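Local structure of putative oxidoreductase (Jannaschia sp., 3C24) at residues A[7-12]-A[163-167]; A[11-17]-A[35-41]; A[65-71]-A[90-96]; A[151-155]-A[181-187]. The protein is a putative oxidoreductase that probably binds a nicotinamide dinucleotide cofactor in its Rossmann-type domain, its substrate being unknown. One frame throughout, in Å; residues are numbered along the deposited sequence. Where two conformers were deposited one is given.

Interaction 1. Residues A[7-12]-A[163-167]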
loop_
_atom_site.group_PDB
_atom_site.type_symbol
_atom_site.label_atom_id
_atom_site.label_comp_id
_atom_site.label_asym_id
_atom_site.label_seq_id
_atom_site.Cartn_x
_atom_site.Cartn_y
_atom_site.Cartn_z
ATOM N N ASN A 7 -21.757 -0.096 24.269
ATOM C CA ASN A 7 -21.111 -0.031 25.585
ATOM C C ASN A 7 -22.092 0.418 26.637
ATOM O O ASN A 7 -23.016 1.191 26.360
ATOM C CB ASN A 7 -19.945 0.966 25.597
ATOM C CG ASN A 7 -18.990 0.770 24.439
ATOM O OD1 ASN A 7 -18.515 -0.344 24.156
ATOM N ND2 ASN A 7 -18.689 1.866 23.765
ATOM N N ASP A 8 -21.855 -0.061 27.857
ATOM C CA ASP A 8 -22.705 0.278 29.004
ATOM C C ASP A 8 -22.246 1.581 29.652
ATOM O O ASP A 8 -22.215 1.735 30.866
ATOM C CB ASP A 8 -22.718 -0.834 30.041
ATOM C CG ASP A 8 -23.733 -0.579 31.126
ATOM O OD1 ASP A 8 -24.712 0.161 30.872
ATOM O OD2 ASP A 8 -23.552 -1.126 32.229
ATOM N N VAL A 9 -21.845 2.498 28.807
ATOM C CA VAL A 9 -21.445 3.820 29.263
ATOM C C VAL A 9 -22.649 4.733 29.043
ATOM O O VAL A 9 -23.264 4.748 27.978
ATOM C CB VAL A 9 -20.189 4.362 28.515
ATOM C CG1 VAL A 9 -20.009 5.865 28.817
ATOM C CG2 VAL A 9 -18.887 3.531 28.852
ATOM N N GLY A 10 -22.970 5.508 30.053
ATOM C CA GLY A 10 -24.105 6.410 29.949
ATOM C C GLY A 10 -23.710 7.696 29.250
ATOM O O GLY A 10 -22.529 7.938 29.021
ATOM N N PRO A 11 -24.705 8.519 28.890
ATOM C CA PRO A 11 -24.406 9.802 28.265
ATOM C C PRO A 11 -23.561 10.642 29.146
ATOM O O PRO A 11 -23.734 10.728 30.359
ATOM C CB PRO A 11 -25.780 10.442 28.060
ATOM C CG PRO A 11 -26.745 9.609 28.812
ATOM C CD PRO A 11 -26.152 8.256 28.969
ATOM N N LYS A 12 -22.619 11.270 28.491
ATOM C CA LYS A 12 -21.673 12.150 29.132
ATOM C C LYS A 12 -21.699 13.504 28.465
ATOM O O LYS A 12 -22.101 13.624 27.326
ATOM C CB LYS A 12 -20.274 11.564 28.976
ATOM C CG LYS A 12 -20.109 10.190 29.579
ATOM C CD LYS A 12 -19.967 10.249 31.088
ATOM C CE LYS A 12 -19.858 8.855 31.677
ATOM N NZ LYS A 12 -21.130 8.050 31.604
ATOM N N ALA A 163 -13.286 2.691 29.858
ATOM C CA ALA A 163 -14.530 2.382 29.116
ATOM C C ALA A 163 -15.167 3.658 28.605
ATOM O O ALA A 163 -15.692 3.701 27.494
ATOM C CB ALA A 163 -15.521 1.611 29.973
ATOM N N ILE A 164 -15.086 4.707 29.405
ATOM C CA ILE A 164 -15.741 5.957 29.041
ATOM C C ILE A 164 -14.976 6.582 27.844
ATOM O O ILE A 164 -15.543 6.956 26.829
ATOM C CB ILE A 164 -15.839 6.917 30.229
ATOM C CG1 ILE A 164 -16.729 6.296 31.317
ATOM C CG2 ILE A 164 -16.355 8.268 29.762
ATOM C CD1 ILE A 164 -16.605 6.965 32.706
ATOM N N GLY A 165 -13.674 6.685 27.984
ATOM C CA GLY A 165 -12.867 7.258 26.911
ATOM C C GLY A 165 -13.001 6.474 25.636
ATOM O O GLY A 165 -13.037 7.029 24.543
ATOM N N ALA A 166 -13.042 5.141 25.745
ATOM C CA ALA A 166 -13.192 4.285 24.566
ATOM C C ALA A 166 -14.533 4.537 23.850
ATOM O O ALA A 166 -14.609 4.589 22.607
ATOM C CB ALA A 166 -13.050 2.811 24.943
ATOM N N ASP A 167 -15.565 4.661 24.669
ATOM C CA ASP A 167 -16.918 4.943 24.143
ATOM C C ASP A 167 -16.930 6.280 23.382
ATOM O O ASP A 167 -17.545 6.401 22.303
ATOM C CB ASP A 167 -17.942 4.959 25.253
ATOM C CG ASP A 167 -19.348 5.124 24.730
ATOM O OD1 ASP A 167 -19.880 4.152 24.173
ATOM O OD2 ASP A 167 -19.918 6.223 24.888
#

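Interaction 2. Residues A[11-17]-A[35-41]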
loop_
_atom_site.group_PDB
_atom_site.type_symbol
_atom_site.label_atom_id
_atom_site.label_comp_id
_atom_site.label_asym_id
_atom_site.label_seq_id
_atom_site.Cartn_x
_atom_site.Cartn_y
_atom_site.Cartn_z
ATOM N N PRO A 11 -24.705 8.519 28.890
ATOM C CA PRO A 11 -24.406 9.802 28.265
ATOM C C PRO A 11 -23.561 10.642 29.146
ATOM O O PRO A 11 -23.734 10.728 30.359
ATOM C CB PRO A 11 -25.780 10.442 28.060
ATOM C CG PRO A 11 -26.745 9.609 28.812
ATOM C CD PRO A 11 -26.152 8.256 28.969
ATOM N N LYS A 12 -22.619 11.270 28.491
ATOM C CA LYS A 12 -21.673 12.150 29.132
ATOM C C LYS A 12 -21.699 13.504 28.465
ATOM O O LYS A 12 -22.101 13.624 27.326
ATOM C CB LYS A 12 -20.274 11.564 28.976
ATOM C CG LYS A 12 -20.109 10.190 29.579
ATOM C CD LYS A 12 -19.967 10.249 31.088
ATOM C CE LYS A 12 -19.858 8.855 31.677
ATOM N NZ LYS A 12 -21.130 8.050 31.604
ATOM N N THR A 13 -21.286 14.504 29.203
ATOM C CA THR A 13 -21.147 15.830 28.631
ATOM C C THR A 13 -19.724 15.924 28.073
ATOM O O THR A 13 -18.757 15.813 28.793
ATOM C CB THR A 13 -21.472 16.931 29.616
ATOM O OG1 THR A 13 -22.867 16.814 29.953
ATOM C CG2 THR A 13 -21.226 18.282 28.974
ATOM N N VAL A 14 -19.624 16.148 26.759
ATOM C CA VAL A 14 -18.342 16.126 26.079
ATOM C C VAL A 14 -18.100 17.469 25.453
ATOM O O VAL A 14 -18.863 17.883 24.559
ATOM C CB VAL A 14 -18.335 15.054 24.987
ATOM C CG1 VAL A 14 -16.978 14.965 24.242
ATOM C CG2 VAL A 14 -18.691 13.634 25.541
ATOM N N ALA A 15 -17.061 18.149 25.948
ATOM C CA ALA A 15 -16.617 19.426 25.406
ATOM C C ALA A 15 -15.509 19.145 24.417
ATOM O O ALA A 15 -14.589 18.338 24.659
ATOM C CB ALA A 15 -16.133 20.350 26.520
ATOM N N ILE A 16 -15.623 19.750 23.250
ATOM C CA ILE A 16 -14.596 19.619 22.230
ATOM C C ILE A 16 -13.984 20.988 21.965
ATOM O O ILE A 16 -14.657 21.906 21.533
ATOM C CB ILE A 16 -15.167 19.052 20.932
ATOM C CG1 ILE A 16 -15.823 17.685 21.177
ATOM C CG2 ILE A 16 -14.086 18.915 19.862
ATOM C CD1 ILE A 16 -16.634 17.176 20.057
ATOM N N LEU A 17 -12.687 21.073 22.225
ATOM C CA LEU A 17 -11.896 22.278 21.982
ATOM C C LEU A 17 -11.469 22.297 20.504
ATOM O O LEU A 17 -10.955 21.283 19.955
ATOM C CB LEU A 17 -10.680 22.333 22.932
ATOM C CG LEU A 17 -10.888 22.784 24.388
ATOM C CD1 LEU A 17 -12.097 22.195 25.011
ATOM C CD2 LEU A 17 -9.578 22.496 25.188
ATOM N N ALA A 35 -25.891 10.251 21.635
ATOM C CA ALA A 35 -26.665 10.404 22.901
ATOM C C ALA A 35 -25.882 11.229 23.921
ATOM O O ALA A 35 -26.412 11.743 24.877
ATOM C CB ALA A 35 -27.013 9.057 23.502
ATOM N N HIS A 36 -24.596 11.425 23.640
ATOM C CA HIS A 36 -23.790 12.277 24.501
ATOM C C HIS A 36 -24.167 13.736 24.334
ATOM O O HIS A 36 -24.695 14.127 23.296
ATOM C CB HIS A 36 -22.307 12.080 24.194
ATOM C CG HIS A 36 -21.806 10.744 24.602
ATOM N ND1 HIS A 36 -21.864 10.319 25.912
ATOM C CD2 HIS A 36 -21.254 9.719 23.898
ATOM C CE1 HIS A 36 -21.386 9.088 25.994
ATOM N NE2 HIS A 36 -20.999 8.705 24.792
ATOM N N HIS A 37 -23.901 14.528 25.363
ATOM C CA HIS A 37 -24.228 15.964 25.376
ATOM C C HIS A 37 -23.024 16.744 24.968
ATOM O O HIS A 37 -21.994 16.657 25.560
ATOM C CB HIS A 37 -24.715 16.457 26.742
ATOM C CG HIS A 37 -25.845 15.650 27.281
ATOM N ND1 HIS A 37 -27.041 15.526 26.612
ATOM C CD2 HIS A 37 -25.943 14.871 28.388
ATOM C CE1 HIS A 37 -27.838 14.721 27.294
ATOM N NE2 HIS A 37 -27.195 14.310 28.373
ATOM N N LEU A 38 -23.182 17.540 23.929
ATOM C CA LEU A 38 -22.074 18.294 23.372
ATOM C C LEU A 38 -21.919 19.702 23.871
ATOM O O LEU A 38 -22.888 20.436 24.026
ATOM C CB LEU A 38 -22.249 18.396 21.834
ATOM C CG LEU A 38 -21.266 19.291 21.060
ATOM C CD1 LEU A 38 -19.842 18.755 21.044
ATOM C CD2 LEU A 38 -21.752 19.502 19.608
ATOM N N ALA A 39 -20.673 20.080 24.084
ATOM C CA ALA A 39 -20.284 21.487 24.293
ATOM C C ALA A 39 -19.190 21.801 23.277
ATOM O O ALA A 39 -18.045 21.420 23.470
ATOM C CB ALA A 39 -19.794 21.781 25.712
ATOM N N ALA A 40 -19.579 22.502 22.199
ATOM C CA ALA A 40 -18.666 22.834 21.097
ATOM C C ALA A 40 -17.971 24.115 21.399
ATOM O O ALA A 40 -18.592 25.185 21.336
ATOM C CB ALA A 40 -19.388 22.924 19.752
ATOM N N ILE A 41 -16.677 23.992 21.671
ATOM C CA ILE A 41 -15.833 25.151 22.034
ATOM C C ILE A 41 -14.992 25.584 20.840
ATOM O O ILE A 41 -14.112 24.880 20.347
ATOM C CB ILE A 41 -14.908 24.855 23.272
ATOM C CG1 ILE A 41 -15.684 24.047 24.345
ATOM C CG2 ILE A 41 -14.225 26.189 23.795
ATOM C CD1 ILE A 41 -16.919 24.730 24.870
#

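Interaction 3. Residues A[65-71]-A[90-96]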
loop_
_atom_site.group_PDB
_atom_site.type_symbol
_atom_site.label_atom_id
_atom_site.label_comp_id
_atom_site.label_asym_id
_atom_site.label_seq_id
_atom_site.Cartn_x
_atom_site.Cartn_y
_atom_site.Cartn_z
ATOM N N ILE A 65 -17.048 24.452 31.409
ATOM C CA ILE A 65 -15.969 23.774 32.123
ATOM C C ILE A 65 -16.502 22.953 33.309
ATOM O O ILE A 65 -16.096 21.809 33.509
ATOM C CB ILE A 65 -14.864 24.764 32.559
ATOM C CG1 ILE A 65 -14.180 25.356 31.322
ATOM C CG2 ILE A 65 -13.859 24.089 33.435
ATOM C CD1 ILE A 65 -13.179 26.453 31.623
ATOM N N ASP A 66 -17.476 23.502 34.023
ATOM C CA ASP A 66 -18.058 22.854 35.217
ATOM C C ASP A 66 -19.059 21.804 34.901
ATOM O O ASP A 66 -19.547 21.121 35.789
ATOM C CB ASP A 66 -18.809 23.848 36.114
ATOM C CG ASP A 66 -17.895 24.641 36.998
ATOM O OD1 ASP A 66 -16.657 24.569 36.813
ATOM O OD2 ASP A 66 -18.434 25.328 37.893
ATOM N N GLU A 67 -19.353 21.649 33.624
ATOM C CA GLU A 67 -20.353 20.661 33.208
ATOM C C GLU A 67 -19.708 19.482 32.496
ATOM O O GLU A 67 -20.272 18.415 32.416
ATOM C CB GLU A 67 -21.375 21.320 32.273
ATOM C CG GLU A 67 -22.247 22.391 32.986
ATOM C CD GLU A 67 -23.025 23.298 32.022
ATOM O OE1 GLU A 67 -22.503 23.613 30.928
ATOM O OE2 GLU A 67 -24.148 23.736 32.379
ATOM N N ALA A 68 -18.481 19.694 32.061
ATOM C CA ALA A 68 -17.780 18.701 31.215
ATOM C C ALA A 68 -17.254 17.493 31.941
ATOM O O ALA A 68 -16.417 17.609 32.842
ATOM C CB ALA A 68 -16.612 19.386 30.447
ATOM N N ASP A 69 -17.678 16.329 31.468
ATOM C CA ASP A 69 -17.187 15.054 31.953
ATOM C C ASP A 69 -15.891 14.698 31.199
ATOM O O ASP A 69 -14.951 14.075 31.713
ATOM C CB ASP A 69 -18.205 13.952 31.728
ATOM C CG ASP A 69 -19.487 14.188 32.496
ATOM O OD1 ASP A 69 -19.378 14.583 33.671
ATOM O OD2 ASP A 69 -20.588 13.978 31.940
ATOM N N VAL A 70 -15.881 15.113 29.944
ATOM C CA VAL A 70 -14.804 14.808 29.009
ATOM C C VAL A 70 -14.480 16.084 28.262
ATOM O O VAL A 70 -15.374 16.824 27.866
ATOM C CB VAL A 70 -15.238 13.713 27.994
ATOM C CG1 VAL A 70 -14.088 13.326 27.049
ATOM C CG2 VAL A 70 -15.753 12.481 28.715
ATOM N N VAL A 71 -13.190 16.346 28.109
ATOM C CA VAL A 71 -12.673 17.488 27.328
ATOM C C VAL A 71 -11.701 16.940 26.289
ATOM O O VAL A 71 -10.626 16.429 26.591
ATOM C CB VAL A 71 -11.980 18.526 28.203
ATOM C CG1 VAL A 71 -11.462 19.682 27.356
ATOM C CG2 VAL A 71 -12.942 19.011 29.270
ATOM N N ARG A 90 -7.978 23.937 35.151
ATOM C CA ARG A 90 -9.323 24.522 35.302
ATOM C C ARG A 90 -10.473 23.535 35.436
ATOM O O ARG A 90 -11.555 23.877 35.890
ATOM C CB ARG A 90 -9.627 25.487 34.122
ATOM C CG ARG A 90 -8.600 26.588 33.887
ATOM C CD ARG A 90 -9.017 27.481 32.669
ATOM N NE ARG A 90 -10.190 28.288 33.002
ATOM C CZ ARG A 90 -10.838 29.091 32.160
ATOM N NH1 ARG A 90 -10.432 29.207 30.913
ATOM N NH2 ARG A 90 -11.880 29.783 32.575
ATOM N N VAL A 91 -10.233 22.296 35.006
ATOM C CA VAL A 91 -11.297 21.291 35.012
ATOM C C VAL A 91 -11.547 20.703 36.406
ATOM O O VAL A 91 -10.684 20.773 37.266
ATOM C CB VAL A 91 -11.046 20.180 33.981
ATOM C CG1 VAL A 91 -10.973 20.791 32.541
ATOM C CG2 VAL A 91 -9.758 19.357 34.342
ATOM N N ARG A 92 -12.739 20.153 36.620
ATOM C CA ARG A 92 -13.072 19.546 37.903
ATOM C C ARG A 92 -12.284 18.243 38.087
ATOM O O ARG A 92 -11.905 17.571 37.094
ATOM C CB ARG A 92 -14.569 19.219 37.990
ATOM C CG ARG A 92 -15.498 20.424 37.926
ATOM C CD ARG A 92 -16.947 19.895 37.772
ATOM N NE ARG A 92 -17.169 19.148 36.514
ATOM C CZ ARG A 92 -18.280 18.473 36.234
ATOM N NH1 ARG A 92 -19.266 18.407 37.112
ATOM N NH2 ARG A 92 -18.402 17.833 35.087
ATOM N N PRO A 93 -11.980 17.886 39.338
ATOM C CA PRO A 93 -11.300 16.619 39.546
ATOM C C PRO A 93 -12.092 15.520 38.839
ATOM O O PRO A 93 -13.318 15.541 38.827
ATOM C CB PRO A 93 -11.416 16.430 41.070
ATOM C CG PRO A 93 -11.355 17.863 41.596
ATOM C CD PRO A 93 -12.183 18.641 40.602
ATOM N N GLY A 94 -11.412 14.536 38.295
ATOM C CA GLY A 94 -12.121 13.410 37.656
ATOM C C GLY A 94 -12.516 13.590 36.221
ATOM O O GLY A 94 -13.013 12.650 35.581
ATOM N N THR A 95 -12.280 14.789 35.697
ATOM C CA THR A 95 -12.533 15.076 34.296
ATOM C C THR A 95 -11.557 14.234 33.462
ATOM O O THR A 95 -10.376 14.086 33.809
ATOM C CB THR A 95 -12.368 16.584 34.006
ATOM O OG1 THR A 95 -13.272 17.317 34.819
ATOM C CG2 THR A 95 -12.613 16.907 32.504
ATOM N N ILE A 96 -12.053 13.738 32.333
ATOM C CA ILE A 96 -11.251 12.980 31.378
ATOM C C ILE A 96 -10.809 13.952 30.279
ATOM O O ILE A 96 -11.621 14.508 29.586
ATOM C CB ILE A 96 -12.036 11.840 30.728
ATOM C CG1 ILE A 96 -12.377 10.769 31.743
ATOM C CG2 ILE A 96 -11.241 11.167 29.609
ATOM C CD1 ILE A 96 -13.605 9.843 31.286
HETATM O O HOH W 1 -14.674 19.863 34.466
HETATM O O HOH W 2 -14.227 23.386 37.099
HETATM O O HOH W 3 -15.187 12.304 33.884
HETATM O O HOH W 4 -20.868 16.024 35.166
#

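Interaction 4. Residues A[151-155]-A[181-187]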
loop_
_atom_site.group_PDB
_atom_site.type_symbol
_atom_site.label_atom_id
_atom_site.label_comp_id
_atom_site.label_asym_id
_atom_site.label_seq_id
_atom_site.Cartn_x
_atom_site.Cartn_y
_atom_site.Cartn_z
ATOM N N VAL A 151 -7.164 2.580 18.340
ATOM C CA VAL A 151 -6.289 2.227 19.476
ATOM C C VAL A 151 -6.424 3.270 20.572
ATOM O O VAL A 151 -6.515 4.481 20.294
ATOM C CB VAL A 151 -4.795 2.073 19.064
ATOM C CG1 VAL A 151 -4.610 0.847 18.161
ATOM C CG2 VAL A 151 -4.265 3.376 18.425
ATOM N N CYS A 152 -6.475 2.802 21.813
ATOM C CA CYS A 152 -6.651 3.678 22.962
ATOM C C CYS A 152 -5.793 3.274 24.123
ATOM O O CYS A 152 -5.523 2.097 24.336
ATOM C CB CYS A 152 -8.102 3.604 23.458
ATOM S SG CYS A 152 -9.415 4.007 22.263
ATOM N N ALA A 153 -5.415 4.279 24.907
ATOM C CA ALA A 153 -4.666 4.084 26.119
ATOM C C ALA A 153 -5.139 4.955 27.248
ATOM O O ALA A 153 -5.437 6.144 27.074
ATOM C CB ALA A 153 -3.200 4.407 25.880
ATOM N N LEU A 154 -5.239 4.348 28.417
ATOM C CA LEU A 154 -5.472 5.079 29.645
ATOM C C LEU A 154 -4.103 5.498 30.150
ATOM O O LEU A 154 -3.290 4.679 30.624
ATOM C CB LEU A 154 -6.197 4.233 30.689
ATOM C CG LEU A 154 -6.563 4.923 31.992
ATOM C CD1 LEU A 154 -7.540 6.156 31.778
ATOM C CD2 LEU A 154 -7.204 3.871 32.930
HETATM N N MSE A 155 -3.795 6.784 29.992
HETATM C CA MSE A 155 -2.473 7.298 30.393
HETATM C C MSE A 155 -2.393 7.435 31.893
HETATM O O MSE A 155 -1.374 7.169 32.511
HETATM C CB MSE A 155 -2.168 8.639 29.712
HETATM C CG MSE A 155 -0.912 9.288 30.203
HETATM SE SE MSE A 155 -0.686 10.936 29.211
HETATM C CE MSE A 155 0.812 11.657 30.166
ATOM N N ARG A 181 -6.883 -1.778 23.207
ATOM C CA ARG A 181 -6.305 -1.146 24.380
ATOM C C ARG A 181 -4.825 -1.432 24.480
ATOM O O ARG A 181 -4.380 -2.589 24.386
ATOM C CB ARG A 181 -6.966 -1.597 25.692
ATOM C CG ARG A 181 -6.410 -0.848 26.939
ATOM C CD ARG A 181 -7.212 -1.161 28.180
ATOM N NE ARG A 181 -6.699 -0.417 29.324
ATOM C CZ ARG A 181 -7.292 -0.396 30.515
ATOM N NH1 ARG A 181 -8.435 -1.020 30.696
ATOM N NH2 ARG A 181 -6.749 0.298 31.522
ATOM N N VAL A 182 -4.071 -0.355 24.578
ATOM C CA VAL A 182 -2.603 -0.407 24.751
ATOM C C VAL A 182 -2.135 0.539 25.859
ATOM O O VAL A 182 -2.905 1.329 26.413
ATOM C CB VAL A 182 -1.872 -0.018 23.461
ATOM C CG1 VAL A 182 -2.120 -1.023 22.311
ATOM C CG2 VAL A 182 -2.248 1.403 23.007
ATOM N N THR A 183 -0.851 0.477 26.157
ATOM C CA THR A 183 -0.255 1.440 27.085
ATOM C C THR A 183 0.100 2.692 26.325
ATOM O O THR A 183 0.167 2.697 25.085
ATOM C CB THR A 183 1.041 0.925 27.742
ATOM O OG1 THR A 183 2.068 0.763 26.755
ATOM C CG2 THR A 183 0.781 -0.412 28.462
ATOM N N THR A 184 0.383 3.756 27.065
ATOM C CA THR A 184 0.804 5.026 26.478
ATOM C C THR A 184 2.025 4.811 25.584
ATOM O O THR A 184 2.068 5.285 24.450
ATOM C CB THR A 184 1.147 6.067 27.548
ATOM O OG1 THR A 184 -0.001 6.251 28.367
ATOM C CG2 THR A 184 1.569 7.444 26.941
ATOM N N GLU A 185 3.013 4.080 26.092
ATOM C CA GLU A 185 4.233 3.842 25.305
ATOM C C GLU A 185 4.001 3.002 24.043
ATOM O O GLU A 185 4.550 3.273 22.964
ATOM C CB GLU A 185 5.318 3.225 26.174
ATOM C CG GLU A 185 6.613 3.036 25.400
ATOM C CD GLU A 185 7.780 2.668 26.302
ATOM O OE1 GLU A 185 7.942 1.461 26.607
ATOM O OE2 GLU A 185 8.519 3.607 26.697
ATOM N N GLN A 186 3.159 1.984 24.191
ATOM C CA GLN A 186 2.787 1.158 23.059
ATOM C C GLN A 186 2.085 1.996 21.989
ATOM O O GLN A 186 2.373 1.864 20.779
ATOM C CB GLN A 186 1.921 -0.017 23.494
ATOM C CG GLN A 186 2.706 -1.124 24.214
ATOM C CD GLN A 186 1.815 -2.190 24.772
ATOM O OE1 GLN A 186 0.676 -1.913 25.134
ATOM N NE2 GLN A 186 2.334 -3.426 24.874
ATOM N N LEU A 187 1.196 2.918 22.404
ATOM C CA LEU A 187 0.490 3.745 21.426
ATOM C C LEU A 187 1.483 4.636 20.694
ATOM O O LEU A 187 1.395 4.811 19.479
ATOM C CB LEU A 187 -0.563 4.616 22.082
ATOM C CG LEU A 187 -1.832 4.824 21.252
ATOM C CD1 LEU A 187 -2.860 5.516 22.130
ATOM C CD2 LEU A 187 -1.653 5.574 19.961
HETATM O O HOH W 5 -4.519 1.535 28.652
HETATM O O HOH W 6 -1.036 3.158 29.837
HETATM O O HOH W 7 0.815 6.313 31.107
#

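Interaction 1. Residues A[7-12]-A[163-167]
Asn-7 reaches helix 160-172 with its amide: ND2 donates to Asp-167 OD1 over 2.6 Å, nearly straight at 169°. The oxygen lies in the amide plane and accepts on its anti lone pair, with amide and carboxylate turned 78° apart. The same ND2 also bonds to Glu-170, one turn along the helix. Val-9 is the apolar wedge. With CG1 anti to the backbone N (chi1 168°), that methyl comes within 4.1 Å of Ile-164 CG1 and also borders the carboxylate, while CG2 sits 3.5 Å from Ala-163 O. In the conformer given, Lys-12 crosses Ile-164 at about a right angle, its CE 3.9 Å from Ile-164 CD1; bends at chi2 and chi4 fold the ammonium back, and NZ donates to Gly-10 O at 2.9 Å from above the carbonyl plane. Asp-167 thus serves two partners, OD1 taking Asn-7 and OD2 taking His-36 NE2, just before strand 37-41. Cutting Asp-167 back to an alanine removes the carboxylate and is likely to leave the Asn-7 amide and His-36 NE2 without their shared acceptor group. This surface contact lays the N-terminal lead-in to the first strand of a Rossmann-type domain across a helix that packs against the sheet.

Interaction 2. Residues A[11-17]-A[35-41]
Lys-12 N donates to His-36 ND1 at 2.9 Å, just ahead of two parallel strands, 13-17 and 37-41, that open a Rossmann-type domain as a right-handed beta-alpha-beta unit with helix 22-33 between them. The donor lies in the imidazole plane, at the ring edge, and the ring runs alongside the Lys-12 side chain. A ladder of five backbone bonds follows, from His-37 N to Lys-12 O through to Ile-41 N on Ile-16 O; in it Val-14 N meets His-37 O at 2.7 Å and 171°. On one face Ala-15 CB and Ala-39 CB stand 4.0 Å apart, and Leu-17 lies side by side with Ile-41. On the other, Ile-16 and Leu-38 cross at about a right angle and pack on Thr-28 and Ile-31 of the connecting helix. Further out, His-36 NE2 bonds to Asp-167 of helix 160-172, so both ring nitrogens are engaged and the rotation of the imidazole is fixed. A leucine in place of His-36 would probably leave Lys-12 N and the Asp-167 carboxylate without this shared partner. Strand 70-73 flanks 13-17 on its other edge, where Thr-13 N bonds to Asp-69 OD2. At the beginning of the pair, Thr-13 OG1, anti to its own carbonyl carbon (chi1 -65°), comes 3.7 Å from His-37 CB.

Interaction 3. Residues A[65-71]-A[90-96]
A bend at chi3 (-63°) in the otherwise extended Arg-92 chain turns its guanidinium against the backbone of residues 66-69, a face to Asp-66 and an edge to Ala-68, and a like bend at chi3 (70°) in Arg-90 lays its own guanidinium against Ile-65. Ile-65 CD1 sits over the centre of that group, 3.6 Å from Arg-90 CZ; the charge itself pairs with Asp-62. In Arg-92, NH2 donates to Ala-68 O at 3.0 Å, the oxygen in the guanidinium plane but the donor well above the carbonyl plane. Asp-69 OD1 makes a long salt bridge to NH2, reinforced by water 4 between them, while OD2 is held by strand 13-17. Water 1 joins Ile-65 O, Arg-92 N and Thr-95 OG1. The type II turn 92-95 is closed by Thr-95 N on Arg-92 O, and Thr-95 OG1 donates to the same oxygen from the same face, at 2.7 Å. Beyond the turn, Ile-96 N bonds to Asp-69 O at 3.0 Å, and Val-71 N to Ile-96 O at 2.8 Å. Strand 70-73, helix 77-87 and strand 96-99 form a beta-alpha-beta crossover of the Rossmann-type sheet, and this contact is where its two parallel strands begin to pair.

Interaction 4. Residues A[151-155]-A[181-187]
Cys-152 and Arg-181 pair in parallel, their backbones joined by a nearly straight bond from Val-182 N to Cys-152 O (2.9 Å, 172°). The pairing joins strand 148-156 to the end of strand 176-181, the last two strands of the mixed sheet, with helix 160-172 between them in a beta-alpha-beta crossover. The chain then leaves the sheet and turns into the long helix 184-217. Thr-183 is its N-cap: OG1 accepts from Gln-186 N at 3.0 Å, while Gln-186 OE1 accepts from Thr-183 N, completing a capping box. Where the two segments part, waters take over: water 5 bridges Leu-154 N, Val-182 O and Arg-181 NE, lying in the guanidinium plane at its edge, and water 6 links Leu-154 O with Thr-184 N. Ala-153 presents its methyl to the helix start, with CB only 3.1 Å from Val-182 O, a tight approach, and 3.9 Å from Leu-187 CD1. The other branch of Leu-187 meets Val-151 in the conformer given, CD2 to CG2 at 3.7 Å, the two side chains crossing at a slant; Val-151 also packs on Phe-227 of the second subunit. Arg-181 extends fully, with CG anti to the backbone N (chi1 -176°), and runs alongside Leu-154. Its end forms a salt bridge with Glu-159 and a cation-pi contact with Tyr-162. At the far end of segment 151-155, Thr-184 OG1 packs 3.4 Å from CA of Met-155, a selenomethionine, and water 7 connects that hydroxyl to Met-155 O.

Overall arrangement
From the N terminus, residues 7-12 pack on helix 160-172, so interaction 1 closes a loop of some 150 residues that encloses interactions 2 and 3. Interaction 2 closes first, around helix 22-33; interaction 3 follows in series, around helix 77-87. Strands 13-17 and 70-73 are neighbours, and the two contacts meet through Ala-15 N and Val-70 O. Interaction 1 shares Pro-11 and Lys-12 with interaction 2 and touches interaction 3 where Ile-164 packs on Ile-96. Interaction 4 crosses interaction 1 along the chain and lies at the other end of the seven-stranded sheet, its centre about 23 Å from that of interaction 2, leading into helix 184-217.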